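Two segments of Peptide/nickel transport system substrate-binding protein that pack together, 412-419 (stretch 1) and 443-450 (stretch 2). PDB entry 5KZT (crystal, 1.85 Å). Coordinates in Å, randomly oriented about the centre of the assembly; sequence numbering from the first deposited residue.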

# COMPACT_ATOMS: atom_id res chain seq x y z
N ASN A 412 10.08 10.85 -5.64
CA ASN A 412 10.74 11.84 -4.79
C ASN A 412 10.92 11.30 -3.37
O ASN A 412 11.92 11.60 -2.71
N ASP A 413 9.95 10.51 -2.90
CA ASP A 413 10.05 9.85 -1.59
C ASP A 413 11.26 8.91 -1.57
O ASP A 413 12.14 9.05 -0.70
N GLN A 414 11.34 8.01 -2.54
CA GLN A 414 12.49 7.08 -2.64
C GLN A 414 13.83 7.82 -2.70
O GLN A 414 14.81 7.36 -2.10
N ASN A 415 13.86 8.95 -3.41
CA ASN A 415 15.07 9.77 -3.57
C ASN A 415 15.37 10.70 -2.39
O ASN A 415 16.41 11.37 -2.38
N GLN A 416 14.48 10.76 -1.40
CA GLN A 416 14.54 11.76 -0.32
C GLN A 416 14.61 13.20 -0.81
O GLN A 416 15.21 14.06 -0.18
N ASP A 417 13.92 13.47 -1.91
CA ASP A 417 13.93 14.78 -2.52
C ASP A 417 12.62 15.45 -2.15
O ASP A 417 11.77 15.69 -2.99
N TYR A 418 12.47 15.74 -0.87
CA TYR A 418 11.27 16.37 -0.32
C TYR A 418 11.61 16.87 1.09
O TYR A 418 12.65 16.48 1.66
N ASP A 419 10.80 17.76 1.65
CA ASP A 419 11.00 18.23 3.02
C ASP A 419 10.06 17.49 3.97
O ASP A 419 10.48 16.84 4.94
N GLY A 443 15.34 1.49 6.11
CA GLY A 443 14.31 0.70 5.47
C GLY A 443 13.88 1.34 4.16
O GLY A 443 13.84 2.59 4.04
N ALA A 444 13.52 0.52 3.19
CA ALA A 444 13.16 1.03 1.85
C ALA A 444 11.90 1.91 1.83
O ALA A 444 11.73 2.70 0.90
N GLN A 445 11.02 1.76 2.83
CA GLN A 445 9.87 2.64 3.04
C GLN A 445 10.03 3.68 4.15
O GLN A 445 9.05 4.33 4.52
N ASN A 446 11.24 3.85 4.66
CA ASN A 446 11.55 4.87 5.68
C ASN A 446 11.75 6.19 4.93
O ASN A 446 10.84 7.02 4.91
N ARG A 447 12.91 6.35 4.28
CA ARG A 447 13.19 7.51 3.41
C ARG A 447 13.04 8.86 4.10
O ARG A 447 12.65 9.85 3.50
N MET A 448 13.35 8.87 5.39
CA MET A 448 13.33 10.09 6.17
C MET A 448 14.67 10.32 6.86
O MET A 448 14.83 11.34 7.52
N SER A 449 15.61 9.39 6.71
CA SER A 449 16.81 9.31 7.56
C SER A 449 16.44 9.31 9.05
O SER A 449 17.12 9.90 9.88
N TYR A 450 15.34 8.63 9.37
CA TYR A 450 14.95 8.41 10.74
C TYR A 450 15.64 7.13 11.19
O TYR A 450 15.52 6.09 10.55

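The most unusual feature of this contact is that the residues whose CA atoms come nearest across the contact, Gln416 (55/35) and Arg447 (57/32) at 5.8 Å, both have positive phi. Gln416 is the first residue after a helix to leave helical phi/psi, and its positive phi with two bonds back into the last turn makes a Schellman motif: Gln416 N to Asp413 O at 3.0 Å and Asp417 N to Asn412 O at 2.9 Å. Stretch 2 has no regular helix or strand; the two stretches bury 404 Å² between them, and two of the three hydrogen bonds across the contact end on backbone carbonyls, Ala444 O and Arg447 O.

Arg447 contributes the largest covered area, 121 Å², and its CA-to-CB bond points toward stretch 1. Its CB lies 3.3 Å from Asp413 O. With chi1 and chi2 both m and chi3 t, the chain folds back before extending, so that Arg447 NE donates to Ala444 O (2.9 Å, N-H...acceptor angle 139°) within its own stretch. Gln414 O lies over one face of the guanidinium.

Gln414 starts with CB directed away, yet its m, m rotamer and chi3 of -54° return the amide to the contact. Gln414 NE2 donates to Ala444 O at 3.2 Å with an angle of 151°, so this carbonyl accepts from both stretches. Gln414 OE1 sits 2.9 Å from Arg447 NH2, placing the amide oxygen beside the guanidinium.

Gln416 has CB sideways, but chi1 of -85° and a t chi2 carry its end to stretch 2. Its CG passes 3.2 Å from Arg447 O, and Gln416 NE2 donates to Ser449 OG at 2.9 Å; the 172° angle indicates a nearly linear bond. Water 3 lies beside this pair, donating to Gln416 OE1 at 2.8 Å and lying 3.2 Å from Ser449 OG.

Tyr418, also sideways at CB, uses chi1 p to bring its hydroxyl to Arg447 O, to which Tyr418 OH donates at 2.7 Å. This carbonyl lies at the ring edge, near the ring plane, as suits an in-plane phenol bond. Met448 points away at CB, but its CG remains 3.3 Å from Tyr418 OH.

Water fills the gap between Asp413 (chi1 t) and Gln445 (m, m), where Asp413 OD2 and Gln445 OE1 are 4.4 Å apart and, both being acceptors, need donors between them. Water 1 accepts from Gln414 NE2 at 2.5 Å and lies 2.6 Å from Asp413 OD2; water 2 lies 2.8 Å from Gln445 OE1 and 3.2 Å from Asp413 OD2.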

# COMPACT_ATOMS: atom_id res chain seq x y z
CB ASN A 412 9.97 13.17 -4.75
CG ASN A 412 9.90 13.85 -6.09
OD1 ASN A 412 10.54 13.43 -7.06
ND2 ASN A 412 9.06 14.89 -6.18
CB ASP A 413 8.75 9.10 -1.25
CG ASP A 413 8.79 8.46 0.11
OD1 ASP A 413 8.80 9.22 1.12
OD2 ASP A 413 8.82 7.19 0.19
CB GLN A 414 12.40 6.15 -3.86
CG GLN A 414 11.30 5.09 -3.82
CD GLN A 414 11.49 4.12 -2.67
OE1 GLN A 414 12.57 3.52 -2.53
NE2 GLN A 414 10.47 4.00 -1.79
CB ASN A 415 14.98 10.62 -4.85
CG ASN A 415 14.97 9.79 -6.13
OD1 ASN A 415 15.43 8.65 -6.16
ND2 ASN A 415 14.46 10.39 -7.20
CB GLN A 416 15.68 11.43 0.66
CG GLN A 416 15.20 10.45 1.70
CD GLN A 416 16.26 10.03 2.66
OE1 GLN A 416 16.88 9.00 2.47
NE2 GLN A 416 16.45 10.80 3.72
CB ASP A 417 14.13 14.61 -4.03
CG ASP A 417 14.58 15.87 -4.71
OD1 ASP A 417 15.33 16.69 -4.12
OD2 ASP A 417 14.19 16.04 -5.90
CB TYR A 418 10.07 15.38 -0.31
CG TYR A 418 10.13 14.30 0.75
CD1 TYR A 418 10.91 13.17 0.56
CD2 TYR A 418 9.39 14.41 1.94
CE1 TYR A 418 11.01 12.18 1.54
CE2 TYR A 418 9.44 13.40 2.90
CZ TYR A 418 10.26 12.29 2.69
OH TYR A 418 10.36 11.30 3.63
CB ASP A 419 10.73 19.73 3.13
CG ASP A 419 11.70 20.57 2.34
OD1 ASP A 419 12.82 20.11 2.01
OD2 ASP A 419 11.33 21.73 2.08
CB ALA A 444 13.02 -0.11 0.85
CB GLN A 445 8.62 1.79 3.29
CG GLN A 445 8.16 0.97 2.08
CD GLN A 445 7.80 1.82 0.87
OE1 GLN A 445 7.51 3.02 0.98
NE2 GLN A 445 7.82 1.21 -0.28
CB ASN A 446 12.78 4.44 6.50
CG ASN A 446 13.18 5.45 7.56
OD1 ASN A 446 13.13 6.66 7.37
ND2 ASN A 446 13.65 4.93 8.67
CB ARG A 447 12.30 7.46 2.15
CG ARG A 447 12.36 6.16 1.39
CD ARG A 447 13.75 5.89 0.82
NE ARG A 447 13.80 4.59 0.16
CZ ARG A 447 14.90 3.96 -0.26
NH1 ARG A 447 16.12 4.50 -0.09
NH2 ARG A 447 14.78 2.77 -0.84
CB MET A 448 12.24 9.96 7.23
CG MET A 448 10.85 9.94 6.65
SD MET A 448 9.58 9.93 7.93
CE MET A 448 10.06 8.59 9.00
CB SER A 449 17.83 10.40 7.20
OG SER A 449 18.29 10.23 5.87
CB TYR A 450 13.44 8.26 10.89
CG TYR A 450 13.05 7.74 12.26
CD1 TYR A 450 13.21 8.51 13.41
CD2 TYR A 450 12.54 6.44 12.41
CE1 TYR A 450 12.86 8.03 14.65
CE2 TYR A 450 12.18 5.95 13.65
CZ TYR A 450 12.35 6.74 14.76
OH TYR A 450 12.00 6.23 15.99
O HOH W 1 8.33 5.21 -1.38
O HOH W 2 6.94 5.49 2.21
O HOH W 3 18.35 7.47 4.30